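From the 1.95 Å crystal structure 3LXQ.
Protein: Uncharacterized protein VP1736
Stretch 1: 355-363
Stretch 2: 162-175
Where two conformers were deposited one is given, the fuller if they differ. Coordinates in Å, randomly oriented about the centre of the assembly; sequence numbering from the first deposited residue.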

# COMPACT_ATOMS: atom_id res chain seq x y z
N GLY A 355 12.24 13.20 -4.23
CA GLY A 355 13.61 13.51 -4.62
C GLY A 355 14.68 12.57 -4.11
O GLY A 355 15.83 12.96 -3.97
N VAL A 356 14.31 11.32 -3.81
CA VAL A 356 15.29 10.34 -3.34
C VAL A 356 15.61 9.30 -4.40
O VAL A 356 14.73 8.52 -4.79
CB VAL A 356 14.84 9.65 -2.02
CG1 VAL A 356 15.84 8.56 -1.60
CG2 VAL A 356 14.72 10.67 -0.90
N ASP A 357 16.87 9.28 -4.85
CA ASP A 357 17.35 8.25 -5.78
C ASP A 357 17.31 6.89 -5.08
O ASP A 357 17.71 6.77 -3.92
CB ASP A 357 18.79 8.53 -6.24
CG ASP A 357 18.89 9.69 -7.23
OD1 ASP A 357 20.04 10.10 -7.52
OD2 ASP A 357 17.86 10.19 -7.72
N ALA A 358 16.84 5.87 -5.81
CA ALA A 358 16.52 4.58 -5.23
C ALA A 358 17.26 3.41 -5.86
O ALA A 358 16.87 2.92 -6.92
CB ALA A 358 15.00 4.34 -5.30
N LYS A 359 18.32 2.96 -5.20
CA LYS A 359 19.00 1.72 -5.55
C LYS A 359 18.45 0.64 -4.63
O LYS A 359 18.90 0.49 -3.50
CB LYS A 359 20.53 1.85 -5.38
CG LYS A 359 21.30 0.57 -5.71
CD LYS A 359 22.80 0.79 -5.78
CE LYS A 359 23.51 -0.38 -6.46
NZ LYS A 359 24.98 -0.10 -6.57
N THR A 360 17.44 -0.10 -5.10
CA THR A 360 16.73 -1.04 -4.24
C THR A 360 16.38 -2.29 -5.03
O THR A 360 16.45 -2.29 -6.26
CB THR A 360 15.43 -0.42 -3.66
OG1 THR A 360 14.35 -0.60 -4.57
CG2 THR A 360 15.61 1.07 -3.33
N PRO A 361 15.99 -3.37 -4.32
CA PRO A 361 15.51 -4.56 -5.01
C PRO A 361 14.02 -4.51 -5.36
O PRO A 361 13.49 -5.50 -5.85
CB PRO A 361 15.81 -5.68 -4.02
CG PRO A 361 15.64 -5.03 -2.70
CD PRO A 361 16.19 -3.63 -2.88
N MSE A 362 13.36 -3.38 -5.14
CA MSE A 362 11.92 -3.26 -5.44
C MSE A 362 11.61 -3.42 -6.92
O MSE A 362 12.25 -2.80 -7.77
CB MSE A 362 11.36 -1.91 -4.95
CG MSE A 362 11.54 -1.64 -3.47
SE MSE A 362 10.45 -0.14 -2.88
CE MSE A 362 11.57 1.34 -3.51
N ILE A 363 10.61 -4.25 -7.23
CA ILE A 363 10.22 -4.47 -8.61
C ILE A 363 8.97 -3.66 -8.98
O ILE A 363 8.53 -3.67 -10.14
CB ILE A 363 10.03 -5.97 -8.94
CG1 ILE A 363 8.87 -6.57 -8.14
CG2 ILE A 363 11.33 -6.71 -8.68
CD1 ILE A 363 8.47 -7.96 -8.58
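Stretch 2 (162-175) FFTIADLLKEQGYH

Stretch 2 enters as an extended lead and turns into a helix from Ile165 to Glu171; stretch 1 has its strand at Ala358 to Thr360, and the two stretches pair in opposite sequence order. The register fixes the direction: the CA atoms of Val356 and Leu169 lie 8.2 Å apart, those of Pro361 and Phe163 7.9 Å. No hydrogen bond crosses the contact, which buries 401 Å² in all, so shape and apolar packing carry it.

Gly355 closes the preceding helix in a Schellman motif; its positive phi suits glycine, and it leaves the contact to its neighbour. Val356, with chi1 t, points toward the helix and meets its C-terminal end: CG2 sits 3.7 Å from Leu169 CD2 and 3.8 Å from Tyr174 OH, while CG1 reaches Gln172 CG at 4.5 Å. Past the helix the chain passes through Gly173, also at positive phi, and Tyr174 points back toward stretch 1.

Along the strand the side chains divide. Lys359 points away and remains exposed, whereas Thr360 points toward stretch 2, its CG2 3.7 Å from Leu168 CD2 and its CB 3.6 Å from Phe163 CZ. The hydroxyl bonds within its own stretch: Met362 N donates to Thr360 OG1 at 3.0 Å, while the carbon atoms pack.

Phe163, just ahead of the helix, is the aromatic hub. Pro361 CD lies over one face of its ring, 4.0 Å from Phe163 CD1, in a CH-pi contact. Selenomethionine Met362 starts sideways but bends nearer, placing CG 3.5 Å from Phe163 CE2 and CE 4.1 Å from Ile165 CG2. Between these two partners in sequence, Thr164 caps the helix and points away from stretch 1, its OG1 accepting from Asp167 N at 3.1 Å. The rule is economical: carbon packing and a CH-pi contact join the stretches, while Thr164 and Thr360 bond within their own.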

# COMPACT_ATOMS: atom_id res chain seq x y z
N PHE A 162 15.64 -6.47 6.74
CA PHE A 162 14.86 -6.65 5.51
C PHE A 162 14.79 -5.29 4.83
O PHE A 162 14.87 -4.25 5.50
CB PHE A 162 13.47 -7.18 5.85
CG PHE A 162 12.72 -7.79 4.68
CD1 PHE A 162 13.01 -9.08 4.24
CD2 PHE A 162 11.68 -7.09 4.05
CE1 PHE A 162 12.31 -9.65 3.19
CE2 PHE A 162 10.98 -7.64 2.99
CZ PHE A 162 11.29 -8.93 2.55
N PHE A 163 14.66 -5.27 3.51
CA PHE A 163 14.53 -3.98 2.85
C PHE A 163 13.22 -3.27 3.17
O PHE A 163 12.13 -3.84 3.02
CB PHE A 163 14.72 -4.06 1.32
CG PHE A 163 14.46 -2.73 0.66
CD1 PHE A 163 15.46 -1.77 0.58
CD2 PHE A 163 13.18 -2.40 0.25
CE1 PHE A 163 15.20 -0.52 0.03
CE2 PHE A 163 12.92 -1.14 -0.30
CZ PHE A 163 13.91 -0.22 -0.42
N THR A 164 13.34 -2.02 3.65
CA THR A 164 12.21 -1.10 3.81
C THR A 164 12.63 0.31 3.35
O THR A 164 13.81 0.66 3.46
CB THR A 164 11.70 -1.00 5.29
OG1 THR A 164 12.69 -0.36 6.10
CG2 THR A 164 11.36 -2.37 5.87
N ILE A 165 11.67 1.11 2.89
CA ILE A 165 11.96 2.52 2.59
C ILE A 165 12.22 3.30 3.87
O ILE A 165 12.80 4.38 3.83
CB ILE A 165 10.85 3.22 1.76
CG1 ILE A 165 9.50 3.20 2.50
CG2 ILE A 165 10.74 2.60 0.35
CD1 ILE A 165 8.54 4.33 2.08
N ALA A 166 11.78 2.75 5.01
CA ALA A 166 12.07 3.34 6.32
C ALA A 166 13.56 3.40 6.54
O ALA A 166 14.10 4.49 6.83
CB ALA A 166 11.41 2.55 7.44
N ASP A 167 14.25 2.26 6.42
CA ASP A 167 15.68 2.28 6.69
C ASP A 167 16.48 2.92 5.56
O ASP A 167 17.56 3.47 5.82
CB ASP A 167 16.23 0.92 7.14
CG ASP A 167 16.57 0.02 6.00
OD1 ASP A 167 17.69 0.15 5.45
OD2 ASP A 167 15.74 -0.85 5.67
N LEU A 168 15.94 2.91 4.34
CA LEU A 168 16.57 3.61 3.22
C LEU A 168 16.58 5.10 3.53
O LEU A 168 17.64 5.73 3.50
CB LEU A 168 15.87 3.32 1.88
CG LEU A 168 16.38 4.01 0.59
CD1 LEU A 168 17.86 3.73 0.31
CD2 LEU A 168 15.54 3.65 -0.62
N LEU A 169 15.42 5.64 3.87
CA LEU A 169 15.29 7.06 4.20
C LEU A 169 16.09 7.44 5.45
O LEU A 169 16.71 8.50 5.48
CB LEU A 169 13.82 7.49 4.29
CG LEU A 169 13.08 7.47 2.93
CD1 LEU A 169 11.57 7.62 3.07
CD2 LEU A 169 13.65 8.51 1.95
N LYS A 170 16.11 6.55 6.44
CA LYS A 170 16.92 6.73 7.66
C LYS A 170 18.40 6.83 7.32
O LYS A 170 19.07 7.81 7.68
CB LYS A 170 16.68 5.59 8.65
N GLU A 171 18.90 5.83 6.60
CA GLU A 171 20.27 5.84 6.09
C GLU A 171 20.57 7.13 5.28
O GLU A 171 21.69 7.64 5.32
CB GLU A 171 20.53 4.58 5.26
CG GLU A 171 21.93 4.48 4.65
CD GLU A 171 22.54 3.08 4.74
OE1 GLU A 171 23.61 2.93 5.36
OE2 GLU A 171 21.94 2.13 4.19
N GLN A 172 19.55 7.65 4.60
CA GLN A 172 19.65 8.89 3.82
C GLN A 172 19.46 10.18 4.64
O GLN A 172 19.38 11.26 4.06
CB GLN A 172 18.65 8.86 2.65
CG GLN A 172 19.11 8.06 1.44
CD GLN A 172 20.43 8.55 0.91
OE1 GLN A 172 21.46 7.89 1.06
NE2 GLN A 172 20.43 9.73 0.29
N GLY A 173 19.36 10.06 5.96
CA GLY A 173 19.28 11.22 6.85
C GLY A 173 17.88 11.65 7.31
O GLY A 173 17.72 12.74 7.88
N TYR A 174 16.88 10.80 7.06
CA TYR A 174 15.50 11.06 7.49
C TYR A 174 15.21 10.57 8.91
O TYR A 174 15.76 9.55 9.36
CB TYR A 174 14.49 10.34 6.56
CG TYR A 174 14.12 11.05 5.27
CD1 TYR A 174 15.06 11.27 4.26
CD2 TYR A 174 12.80 11.44 5.03
CE1 TYR A 174 14.70 11.89 3.05
CE2 TYR A 174 12.43 12.06 3.83
CZ TYR A 174 13.38 12.28 2.85
OH TYR A 174 13.02 12.91 1.70
N HIS A 175 14.34 11.29 9.61
CA HIS A 175 13.71 10.74 10.79
C HIS A 175 12.56 9.88 10.30
O HIS A 175 11.84 10.28 9.40
CB HIS A 175 13.18 11.84 11.70
CG HIS A 175 12.60 11.32 12.98
ND1 HIS A 175 13.36 11.10 14.11
CD2 HIS A 175 11.33 10.96 13.30
CE1 HIS A 175 12.58 10.63 15.07
NE2 HIS A 175 11.35 10.53 14.60